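Local coordinates for digeranylgeranylglycerophospholipid reductase (Sulfolobus acidocaldarius, PDB 4OPC), which reduces the double bonds of the geranylgeranyl chains of archaeal membrane lipids, using a bound FAD, to give saturated phytanyl chains, at residues 14-19 and 95-100; 54-59 and 305-310; 77-82 and 365-370. All blocks are in the same frame, centred on the assembly; numbering follows the deposited sequence.

Interaction 1 of 3, residues 14-19 and 95-100. With FDA (dihydroflavine-adenine dinucleotide), chain B.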
# COMPACT_ATOMS: atom_id res chain seq x y z
N GLY A 14 6.75 12.79 -3.67
CA GLY A 14 7.35 12.20 -4.84
C GLY A 14 7.79 10.75 -4.69
O GLY A 14 8.75 10.35 -5.34
N GLY A 15 7.11 9.99 -3.83
CA GLY A 15 7.36 8.55 -3.74
C GLY A 15 6.73 7.83 -4.91
O GLY A 15 6.46 8.46 -5.94
N PHE A 16 6.48 6.54 -4.79
CA PHE A 16 5.90 5.82 -5.93
C PHE A 16 4.56 6.41 -6.35
O PHE A 16 4.24 6.44 -7.54
CB PHE A 16 5.75 4.33 -5.64
CG PHE A 16 6.90 3.49 -6.14
CD1 PHE A 16 8.21 3.81 -5.80
CD2 PHE A 16 6.66 2.37 -6.92
CE1 PHE A 16 9.26 3.02 -6.24
CE2 PHE A 16 7.71 1.59 -7.37
CZ PHE A 16 9.02 1.90 -7.02
N ALA A 17 3.77 6.88 -5.39
CA ALA A 17 2.47 7.43 -5.75
C ALA A 17 2.61 8.75 -6.52
O ALA A 17 2.16 8.87 -7.65
CB ALA A 17 1.60 7.61 -4.51
N GLY A 18 3.27 9.73 -5.91
CA GLY A 18 3.41 11.03 -6.55
C GLY A 18 4.18 10.99 -7.85
O GLY A 18 3.83 11.68 -8.83
N SER A 19 5.25 10.19 -7.87
CA SER A 19 6.06 10.10 -9.08
C SER A 19 5.28 9.45 -10.22
O SER A 19 5.43 9.85 -11.38
CB SER A 19 7.39 9.36 -8.84
OG SER A 19 7.17 7.99 -8.54
N PHE A 95 10.08 -7.89 -9.13
CA PHE A 95 11.38 -7.27 -9.05
C PHE A 95 11.71 -6.94 -7.61
O PHE A 95 10.83 -6.50 -6.86
CB PHE A 95 11.40 -5.95 -9.83
CG PHE A 95 11.01 -6.08 -11.28
CD1 PHE A 95 11.70 -6.91 -12.13
CD2 PHE A 95 9.96 -5.33 -11.78
CE1 PHE A 95 11.34 -7.01 -13.46
CE2 PHE A 95 9.59 -5.42 -13.10
CZ PHE A 95 10.29 -6.26 -13.95
N GLU A 96 12.95 -7.19 -7.22
CA GLU A 96 13.49 -6.59 -6.01
C GLU A 96 14.26 -5.36 -6.47
O GLU A 96 15.30 -5.47 -7.13
CB GLU A 96 14.39 -7.58 -5.27
CG GLU A 96 13.77 -8.13 -4.00
CD GLU A 96 13.48 -7.05 -2.98
OE1 GLU A 96 12.50 -7.21 -2.24
OE2 GLU A 96 14.24 -6.07 -2.92
N LEU A 97 13.72 -4.19 -6.13
CA LEU A 97 14.22 -2.92 -6.67
C LEU A 97 15.16 -2.20 -5.73
O LEU A 97 15.10 -2.37 -4.51
CB LEU A 97 13.04 -1.98 -6.92
CG LEU A 97 11.94 -2.46 -7.85
CD1 LEU A 97 10.80 -1.47 -7.91
CD2 LEU A 97 12.51 -2.68 -9.22
N ASN A 98 16.02 -1.37 -6.32
CA ASN A 98 16.62 -0.26 -5.60
C ASN A 98 15.59 0.87 -5.69
O ASN A 98 15.52 1.56 -6.70
CB ASN A 98 17.95 0.15 -6.24
CG ASN A 98 18.66 1.27 -5.50
OD1 ASN A 98 18.03 2.09 -4.83
ND2 ASN A 98 19.98 1.32 -5.64
N ALA A 99 14.78 1.01 -4.65
CA ALA A 99 13.63 1.91 -4.69
C ALA A 99 13.99 3.38 -4.92
O ALA A 99 13.40 3.99 -5.81
CB ALA A 99 12.75 1.73 -3.45
N PRO A 100 14.93 3.94 -4.14
CA PRO A 100 15.30 5.34 -4.41
C PRO A 100 15.81 5.53 -5.84
O PRO A 100 15.46 6.52 -6.48
CB PRO A 100 16.41 5.62 -3.41
CG PRO A 100 16.26 4.61 -2.33
CD PRO A 100 15.59 3.42 -2.92
PA FDA B . 5.93 7.46 0.45
O1A FDA B . 5.90 7.53 1.92
O2A FDA B . 6.93 6.50 -0.19
O5B FDA B . 6.22 8.90 -0.14
C5B FDA B . 5.60 10.07 0.45
C4B FDA B . 6.47 11.25 0.11
O4B FDA B . 5.79 12.46 0.51
C3B FDA B . 7.84 11.27 0.79
O3B FDA B . 8.89 11.29 -0.17
C2B FDA B . 7.78 12.51 1.71
O2B FDA B . 9.04 13.16 1.82
C1B FDA B . 6.76 13.38 0.99
N9A FDA B . 6.03 14.35 1.79
C8A FDA B . 5.23 14.09 2.88
N7A FDA B . 4.63 15.16 3.36
C5A FDA B . 5.06 16.18 2.52
C6A FDA B . 4.74 17.55 2.47
N6A FDA B . 3.85 18.14 3.26
N1A FDA B . 5.30 18.28 1.48
C2A FDA B . 6.17 17.69 0.65
N3A FDA B . 6.51 16.40 0.58
C4A FDA B . 5.90 15.69 1.54
N1 FDA B . 5.19 -2.30 -0.56
C2 FDA B . 5.52 -3.10 -1.63
O2 FDA B . 4.95 -2.98 -2.71
N3 FDA B . 6.53 -4.00 -1.45
C4 FDA B . 7.19 -4.29 -0.27
O4 FDA B . 8.16 -5.04 -0.29
C4X FDA B . 6.77 -3.49 0.81
N5 FDA B . 7.38 -3.66 2.02
C5X FDA B . 7.25 -2.69 3.00
C6 FDA B . 8.07 -2.71 4.12
C7 FDA B . 8.02 -1.70 5.07
C7M FDA B . 9.03 -1.70 6.19
C8 FDA B . 7.09 -0.66 4.93
C8M FDA B . 7.06 0.49 5.91
C9 FDA B . 6.25 -0.65 3.82
C9A FDA B . 6.33 -1.64 2.84
N10 FDA B . 5.52 -1.64 1.68
C10 FDA B . 5.83 -2.48 0.64
C1' FDA B . 4.55 -0.55 1.41
C2' FDA B . 5.17 0.50 0.47
O2' FDA B . 6.50 0.83 0.87
C3' FDA B . 4.33 1.78 0.47
O3' FDA B . 2.96 1.42 0.32
C4' FDA B . 4.64 2.78 -0.65
O4' FDA B . 6.05 3.02 -0.76
C5' FDA B . 3.90 4.08 -0.45
O5' FDA B . 4.30 5.03 -1.46
P FDA B . 3.80 6.54 -1.37
O1P FDA B . 4.35 7.24 -2.54
O2P FDA B . 2.29 6.61 -1.14
O3P FDA B . 4.43 7.10 -0.01
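Phe16 and Ala99 mark the closest approach of the two backbones, with CA of Phe16 8.8 Å from CA of Ala99. At Phe16 the chain enters helix 16-25. On the other side strand 87-97 ends at Leu97, and helix 99-112 starts just after it. No hydrogen bond links the segments, and the Phe16 side chain bridges the gap. Its atom CZ lies 3.9 Å from CD1 of Leu97. The methyl comes to the edge of the ring, near its plane, and not over a face. The backbone O of Ala99 also lies near the ring plane, 4.3 Å from CE1 of Phe16. Leu97 has CG beside its own backbone N (chi1 -57°), and with the CD1 branch extended (chi2 176°) CD1 reaches the phenyl edge. Phe16 also forms a cation-pi contact with Lys302, a residue that binds FAD, and packs on Ala305 and Met306 of helix 302-322.

Gly15, with Gly13 and Gly18, fits the GxGxxG pattern of a Rossmann-type dinucleotide fold, in which strand 9-12 turns into helix 16-25. The turn presents backbone amides to the cofactor. The N-H of Ala17 bonds to O1P of FDA at 2.9 Å, nearly straight at 165°. The backbone N of Phe16 is 3.2 Å from the same oxygen, O1P of FDA. Gly15 is the N-cap of this helix, and a CB on it would run into O5B of FDA. Helix dipole and amides together probably help to offset the diphosphate charge.

Ser19 turns its hydroxyl back on the first turn. OG donates to O of Gly15 at 2.7 Å from above the carbonyl plane. The same oxygen, O of Gly15, takes the helical bond from N of Ser19 at 2.9 Å, and two donors therefore hold it.

Interaction 2 of 3, residues 54-59 and 305-310. With PGT ((1S)-2-{[{[(2R)-2,3-dihydroxypropyl]oxy}(hydroxy)phosphoryl]oxy}-1-[(palmitoyloxy)methyl]ethyl stearate), chain C.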
# COMPACT_ATOMS: atom_id res chain seq x y z
N LYS A 54 5.85 -7.61 -11.43
CA LYS A 54 6.12 -7.14 -12.78
C LYS A 54 4.82 -6.70 -13.47
O LYS A 54 4.83 -5.76 -14.27
CB LYS A 54 6.80 -8.25 -13.58
CG LYS A 54 7.04 -7.95 -15.05
CD LYS A 54 7.75 -9.14 -15.69
CE LYS A 54 7.73 -9.08 -17.21
NZ LYS A 54 6.37 -9.20 -17.79
N ALA A 55 3.72 -7.37 -13.13
CA ALA A 55 2.43 -7.10 -13.75
C ALA A 55 2.01 -5.63 -13.64
O ALA A 55 1.37 -5.11 -14.54
CB ALA A 55 1.35 -8.01 -13.17
N HIS A 56 2.36 -4.97 -12.54
CA HIS A 56 1.99 -3.57 -12.37
C HIS A 56 2.66 -2.69 -13.41
O HIS A 56 2.03 -1.79 -13.98
CB HIS A 56 2.33 -3.08 -10.96
CG HIS A 56 1.43 -3.64 -9.91
ND1 HIS A 56 0.07 -3.43 -9.91
CD2 HIS A 56 1.70 -4.40 -8.82
CE1 HIS A 56 -0.46 -4.04 -8.86
NE2 HIS A 56 0.50 -4.63 -8.18
N PHE A 57 3.93 -2.95 -13.68
CA PHE A 57 4.64 -2.18 -14.69
C PHE A 57 4.04 -2.50 -16.05
O PHE A 57 3.87 -1.60 -16.88
CB PHE A 57 6.14 -2.47 -14.64
CG PHE A 57 6.77 -2.14 -13.33
CD1 PHE A 57 6.79 -3.08 -12.30
CD2 PHE A 57 7.32 -0.89 -13.10
CE1 PHE A 57 7.35 -2.78 -11.08
CE2 PHE A 57 7.88 -0.59 -11.87
CZ PHE A 57 7.90 -1.54 -10.86
N ASP A 58 3.70 -3.76 -16.28
CA ASP A 58 3.16 -4.19 -17.56
C ASP A 58 1.78 -3.61 -17.87
O ASP A 58 1.45 -3.36 -19.03
CB ASP A 58 3.11 -5.72 -17.65
CG ASP A 58 4.48 -6.34 -17.79
OD1 ASP A 58 5.41 -5.64 -18.24
OD2 ASP A 58 4.63 -7.54 -17.45
N LYS A 59 0.97 -3.41 -16.83
CA LYS A 59 -0.39 -2.90 -17.03
C LYS A 59 -0.46 -1.36 -17.11
O LYS A 59 -1.34 -0.81 -17.78
CB LYS A 59 -1.30 -3.43 -15.92
CG LYS A 59 -2.78 -3.12 -16.11
CD LYS A 59 -3.65 -4.00 -15.21
CE LYS A 59 -5.13 -3.69 -15.39
NZ LYS A 59 -6.00 -4.62 -14.61
N ALA A 305 0.13 1.90 -5.21
CA ALA A 305 0.46 3.32 -5.29
C ALA A 305 0.52 3.75 -6.75
O ALA A 305 -0.03 4.79 -7.11
CB ALA A 305 1.79 3.60 -4.62
N MET A 306 1.22 2.98 -7.58
CA MET A 306 1.28 3.28 -9.01
C MET A 306 -0.09 3.25 -9.69
O MET A 306 -0.39 4.10 -10.52
CB MET A 306 2.26 2.35 -9.73
CG MET A 306 3.70 2.54 -9.26
SD MET A 306 4.91 1.73 -10.31
CE MET A 306 4.52 0.08 -9.81
N ILE A 307 -0.92 2.27 -9.32
CA ILE A 307 -2.28 2.24 -9.85
C ILE A 307 -3.01 3.53 -9.46
O ILE A 307 -3.67 4.14 -10.29
CB ILE A 307 -3.05 1.01 -9.32
CG1 ILE A 307 -2.41 -0.28 -9.83
CG2 ILE A 307 -4.51 1.11 -9.75
CD1 ILE A 307 -3.07 -1.55 -9.26
N SER A 308 -2.88 3.95 -8.21
CA SER A 308 -3.56 5.17 -7.79
C SER A 308 -3.05 6.41 -8.55
O SER A 308 -3.84 7.29 -8.86
CB SER A 308 -3.53 5.34 -6.26
OG SER A 308 -2.23 5.67 -5.77
N GLY A 309 -1.76 6.46 -8.88
CA GLY A 309 -1.24 7.56 -9.68
C GLY A 309 -1.81 7.56 -11.08
O GLY A 309 -2.12 8.63 -11.64
N TYR A 310 -1.91 6.37 -11.67
CA TYR A 310 -2.55 6.19 -12.97
C TYR A 310 -3.99 6.70 -12.94
O TYR A 310 -4.41 7.44 -13.83
CB TYR A 310 -2.46 4.71 -13.38
CG TYR A 310 -3.39 4.27 -14.49
CD1 TYR A 310 -2.99 4.33 -15.81
CD2 TYR A 310 -4.66 3.77 -14.20
CE1 TYR A 310 -3.84 3.92 -16.83
CE2 TYR A 310 -5.51 3.36 -15.21
CZ TYR A 310 -5.10 3.45 -16.52
OH TYR A 310 -5.94 3.04 -17.53
C48 PGT C . -1.54 -9.74 8.02
C47 PGT C . -1.92 -8.33 7.62
C46 PGT C . -0.71 -7.43 7.75
C45 PGT C . 0.43 -7.99 6.93
C44 PGT C . 1.38 -6.88 6.51
C43 PGT C . 2.66 -6.96 7.33
C42 PGT C . 3.50 -5.74 7.01
C41 PGT C . 3.96 -5.87 5.58
C40 PGT C . 5.27 -5.14 5.38
C39 PGT C . 6.01 -5.84 4.26
C38 PGT C . 5.15 -5.86 3.03
C37 PGT C . 5.82 -6.72 1.98
C36 PGT C . 5.01 -6.64 0.71
C35 PGT C . 5.43 -7.72 -0.26
C34 PGT C . 4.62 -7.56 -1.53
C33 PGT C . 4.75 -8.79 -2.42
C32 PGT C . 4.78 -8.39 -3.89
C31 PGT C . 3.39 -8.12 -4.44
O31 PGT C . 3.20 -7.05 -5.00
O2 PGT C . 2.33 -9.05 -4.33
C2 PGT C . 2.04 -9.84 -5.47
C1 PGT C . 1.18 -9.12 -6.49
O3P PGT C . 1.05 -7.72 -6.34
P PGT C . -0.40 -7.12 -6.05
O1P PGT C . -1.01 -8.08 -5.06
O2P PGT C . -0.33 -5.72 -5.48
O4P PGT C . -1.31 -7.07 -7.35
C4 PGT C . -1.01 -7.78 -8.54
C5 PGT C . -2.12 -7.65 -9.56
O5 PGT C . -1.61 -7.07 -10.74
C6 PGT C . -3.22 -6.78 -8.99
O6 PGT C . -3.25 -5.52 -9.62
C3 PGT C . 1.22 -11.07 -5.11
O3 PGT C . 1.92 -11.98 -4.30
C11 PGT C . 1.07 -12.66 -3.40
O11 PGT C . 0.00 -13.09 -3.78
C12 PGT C . 1.48 -12.82 -1.95
C13 PGT C . 0.69 -13.94 -1.29
C14 PGT C . 1.12 -14.06 0.16
C15 PGT C . 0.14 -13.32 1.05
C16 PGT C . 0.48 -13.56 2.50
C17 PGT C . -0.77 -14.00 3.24
C18 PGT C . -0.42 -14.54 4.60
C19 PGT C . -1.62 -15.26 5.19
C20 PGT C . -1.88 -16.56 4.46
C21 PGT C . -1.84 -17.71 5.45
C22 PGT C . -2.79 -18.81 5.03
C23 PGT C . -3.19 -19.60 6.25
C24 PGT C . -4.34 -20.52 5.93
C25 PGT C . -5.47 -20.29 6.92
C26 PGT C . -6.75 -20.00 6.17
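His56 and Phe57 of helix 54-60 meet Met306 and Ile307 of helix 302-322, and the packing between them is apolar. The two short helical segments run nearly parallel, 14° apart, with their axes 10.5 Å from each other. The contact is carried by side chains alone. The methyl CE of Met306 sits over one face of the Phe57 ring, offset toward the rim, at 3.9 Å from CZ. This is a CH-pi contact. The sulfur SD of Met306 lies more obliquely to the same ring, 4.7 Å from its centroid, which adds a Met-aromatic contact. A bend at the last torsion of Met306 (chi3 -72°) turns CE back over the ring. The same methyl, CE of Met306, touches CB of His56 at 4.0 Å. Ile307 reaches out with CD1, which packs obliquely near ND1 and CE1 of the imidazole, 3.6 Å from CE1 of His56.

The polar interactions across to the ligand centre on His56. NE2 of His56 donates to O2P of PGT at 3.0 Å, with an N-H...O angle of 160°. The phosphate oxygen lies at the edge of the imidazole, in its plane. The glycerol oxygen O5 of PGT stands over one ring face. Tyr341 and His298 also hydrogen-bond to PGT, and both belong, with His56, to the site for a bis-phytanyl glycerol phospholipid. A separate bond is internal to helix 302-322: OG of Ser308 donates to O of Ala305 at 2.7 Å.

The imidazole thus meets hydrocarbon and lipid oxygens together. CE1 of His56, besides its contact with Ile307, lies 3.2 Å from O6 of PGT. The apolar contacts probably restrict the ring while NE2 donates to O2P of PGT.

Interaction 3 of 3, residues 77-82 and 365-370. With PGT ((1S)-2-{[{[(2R)-2,3-dihydroxypropyl]oxy}(hydroxy)phosphoryl]oxy}-1-[(palmitoyloxy)methyl]ethyl stearate), chain C.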
# COMPACT_ATOMS: atom_id res chain seq x y z
N ILE A 77 7.08 -16.68 -4.30
CA ILE A 77 7.14 -16.51 -2.86
C ILE A 77 7.02 -17.86 -2.16
O ILE A 77 6.21 -18.70 -2.56
CB ILE A 77 6.00 -15.61 -2.35
CG1 ILE A 77 6.13 -14.20 -2.95
CG2 ILE A 77 6.00 -15.53 -0.83
CD1 ILE A 77 5.03 -13.26 -2.52
N LYS A 78 7.84 -18.08 -1.14
CA LYS A 78 7.70 -19.24 -0.27
C LYS A 78 7.09 -18.75 1.04
O LYS A 78 7.67 -17.90 1.72
CB LYS A 78 9.06 -19.89 -0.01
CG LYS A 78 9.79 -20.38 -1.26
CD LYS A 78 9.33 -21.75 -1.69
CE LYS A 78 10.19 -22.26 -2.84
NZ LYS A 78 9.78 -23.63 -3.26
N LEU A 79 5.91 -19.27 1.38
CA LEU A 79 5.19 -18.88 2.58
C LEU A 79 5.32 -19.97 3.63
O LEU A 79 4.92 -21.11 3.39
CB LEU A 79 3.72 -18.64 2.24
CG LEU A 79 2.81 -18.28 3.40
CD1 LEU A 79 3.15 -16.89 3.88
CD2 LEU A 79 1.35 -18.37 2.99
N TYR A 80 5.87 -19.63 4.80
CA TYR A 80 6.18 -20.60 5.84
C TYR A 80 5.18 -20.57 6.99
O TYR A 80 4.83 -19.51 7.50
CB TYR A 80 7.56 -20.32 6.43
CG TYR A 80 8.73 -20.57 5.51
CD1 TYR A 80 8.99 -19.74 4.43
CD2 TYR A 80 9.63 -21.59 5.77
CE1 TYR A 80 10.06 -19.96 3.59
CE2 TYR A 80 10.71 -21.82 4.94
CZ TYR A 80 10.93 -21.00 3.86
OH TYR A 80 12.02 -21.23 3.03
N SER A 81 4.75 -21.76 7.41
CA SER A 81 3.93 -21.88 8.61
C SER A 81 4.75 -21.49 9.85
O SER A 81 5.98 -21.52 9.82
CB SER A 81 3.44 -23.32 8.75
OG SER A 81 4.55 -24.18 8.94
N PRO A 82 4.08 -21.14 10.95
CA PRO A 82 4.79 -20.82 12.19
C PRO A 82 5.80 -21.88 12.62
O PRO A 82 6.89 -21.52 13.04
CB PRO A 82 3.66 -20.68 13.21
CG PRO A 82 2.53 -20.11 12.39
CD PRO A 82 2.65 -20.78 11.03
N TYR A 365 -1.98 -25.95 11.47
CA TYR A 365 -2.93 -27.00 11.12
C TYR A 365 -3.50 -26.78 9.73
O TYR A 365 -3.53 -27.70 8.91
CB TYR A 365 -4.06 -27.01 12.15
CG TYR A 365 -5.05 -28.12 11.96
CD1 TYR A 365 -4.79 -29.39 12.44
CD2 TYR A 365 -6.27 -27.89 11.32
CE1 TYR A 365 -5.71 -30.42 12.28
CE2 TYR A 365 -7.19 -28.90 11.17
CZ TYR A 365 -6.90 -30.16 11.64
OH TYR A 365 -7.82 -31.17 11.49
N GLY A 366 -3.96 -25.56 9.46
CA GLY A 366 -4.58 -25.24 8.19
C GLY A 366 -3.61 -25.40 7.03
O GLY A 366 -3.98 -25.91 5.97
N MET A 367 -2.36 -24.98 7.22
CA MET A 367 -1.36 -25.14 6.16
C MET A 367 -0.98 -26.60 5.96
O MET A 367 -0.91 -27.08 4.82
CB MET A 367 -0.14 -24.28 6.44
CG MET A 367 -0.44 -22.80 6.31
SD MET A 367 1.00 -21.72 6.42
CE MET A 367 1.87 -22.19 4.93
N LYS A 368 -0.74 -27.32 7.05
CA LYS A 368 -0.35 -28.72 6.93
C LYS A 368 -1.45 -29.57 6.29
O LYS A 368 -1.16 -30.46 5.48
CB LYS A 368 0.04 -29.31 8.29
CG LYS A 368 0.36 -30.80 8.23
CD LYS A 368 1.09 -31.27 9.48
CE LYS A 368 2.51 -30.73 9.54
NZ LYS A 368 3.23 -31.24 10.75
N LYS A 369 -2.70 -29.29 6.65
CA LYS A 369 -3.83 -30.07 6.15
C LYS A 369 -4.31 -29.58 4.79
O LYS A 369 -5.28 -30.14 4.25
CB LYS A 369 -5.00 -30.04 7.13
CG LYS A 369 -4.72 -30.65 8.49
CD LYS A 369 -4.81 -32.17 8.47
CE LYS A 369 -4.60 -32.74 9.86
NZ LYS A 369 -4.71 -34.23 9.90
N LYS A 370 -3.66 -28.56 4.24
CA LYS A 370 -4.04 -27.99 2.95
C LYS A 370 -5.50 -27.53 2.94
O LYS A 370 -6.27 -27.90 2.05
CB LYS A 370 -3.80 -29.00 1.82
CG LYS A 370 -2.33 -29.19 1.47
CD LYS A 370 -1.70 -27.87 1.08
CE LYS A 370 -2.40 -27.25 -0.12
NZ LYS A 370 -1.99 -25.83 -0.32
C48 PGT C . -1.54 -9.74 8.02
C47 PGT C . -1.92 -8.33 7.62
C46 PGT C . -0.71 -7.43 7.75
C45 PGT C . 0.43 -7.99 6.93
C44 PGT C . 1.38 -6.88 6.51
C43 PGT C . 2.66 -6.96 7.33
C42 PGT C . 3.50 -5.74 7.01
C41 PGT C . 3.96 -5.87 5.58
C40 PGT C . 5.27 -5.14 5.38
C39 PGT C . 6.01 -5.84 4.26
C38 PGT C . 5.15 -5.86 3.03
C37 PGT C . 5.82 -6.72 1.98
C36 PGT C . 5.01 -6.64 0.71
C35 PGT C . 5.43 -7.72 -0.26
C34 PGT C . 4.62 -7.56 -1.53
C33 PGT C . 4.75 -8.79 -2.42
C32 PGT C . 4.78 -8.39 -3.89
C31 PGT C . 3.39 -8.12 -4.44
O31 PGT C . 3.20 -7.05 -5.00
O2 PGT C . 2.33 -9.05 -4.33
C2 PGT C . 2.04 -9.84 -5.47
C1 PGT C . 1.18 -9.12 -6.49
O3P PGT C . 1.05 -7.72 -6.34
P PGT C . -0.40 -7.12 -6.05
O1P PGT C . -1.01 -8.08 -5.06
O2P PGT C . -0.33 -5.72 -5.48
O4P PGT C . -1.31 -7.07 -7.35
C4 PGT C . -1.01 -7.78 -8.54
C5 PGT C . -2.12 -7.65 -9.56
O5 PGT C . -1.61 -7.07 -10.74
C6 PGT C . -3.22 -6.78 -8.99
O6 PGT C . -3.25 -5.52 -9.62
C3 PGT C . 1.22 -11.07 -5.11
O3 PGT C . 1.92 -11.98 -4.30
C11 PGT C . 1.07 -12.66 -3.40
O11 PGT C . 0.00 -13.09 -3.78
C12 PGT C . 1.48 -12.82 -1.95
C13 PGT C . 0.69 -13.94 -1.29
C14 PGT C . 1.12 -14.06 0.16
C15 PGT C . 0.14 -13.32 1.05
C16 PGT C . 0.48 -13.56 2.50
C17 PGT C . -0.77 -14.00 3.24
C18 PGT C . -0.42 -14.54 4.60
C19 PGT C . -1.62 -15.26 5.19
C20 PGT C . -1.88 -16.56 4.46
C21 PGT C . -1.84 -17.71 5.45
C22 PGT C . -2.79 -18.81 5.03
C23 PGT C . -3.19 -19.60 6.25
C24 PGT C . -4.34 -20.52 5.93
C25 PGT C . -5.47 -20.29 6.92
C26 PGT C . -6.75 -20.00 6.17
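Met367 has CG beside its backbone N (chi1 -69°), runs extended through CG to SD, and then bends at chi3 (66°), and this shape lays its sulfur and methyl against segment 77-82. Leu79 has CG anti to its backbone N (chi1 177°) and directs its branch at both the methionine and the lipid. The methyl CE of Met367 comes to 3.6 Å from the backbone O of Leu79 and 4.3 Å from CG of Leu79. The sulfur meets the chain two residues further on, at Ser81. SD of Met367 is 3.7 Å from CB of Ser81 and equally close to its CA. No hydrogen bond crosses the contact. The hydroxyl of Ser81 is engaged with Asp83 and Thr86 in the turn between strands 70-80 and 87-97.

With an alanine at Met367 there would be no SD or CE, which is likely to leave CG of Leu79 and CB of Ser81 without their apolar partner and open a gap between strand and helix.

Behind the helix end, Lys370 takes a positive phi and closes a Schellman motif. Its backbone N bonds to O of Met367 at 3.2 Å. The strand turns other atoms to PGT. CD1 of Ile77 lies 3.6 Å from C12 of the lipid, and CD2 of Leu79 is 4.0 Å from C20. Met367 thus packs the end of helix 360-368 on the end of strand 70-80, in the large mixed sheet whose side chains Ile77 and Leu79 line the acyl-chain part of the PGT pocket.

Interactions 1 and 2 adjoin, with centres 11 Å apart. CD2 of Phe16 lies 3.8 Å from CG of Met306, and CD2 of Phe95 lies 3.7 Å from CE1 of Phe57. Helix 302-322 thus touches both the FAD-binding turn, through Met306, and the lipid head-group site, through Ile307. The side chain of His56 is about 7 Å from FDA. Interaction 3 lies farther out, with its centre 29 Å from that of interaction 2 and 31 Å from that of interaction 1. PGT spans the distance: its phosphate meets segment 54-59, and a tail passes segment 77-82. Strands 70-80 and 87-97, neighbours in one sheet, connect interactions 1 and 3.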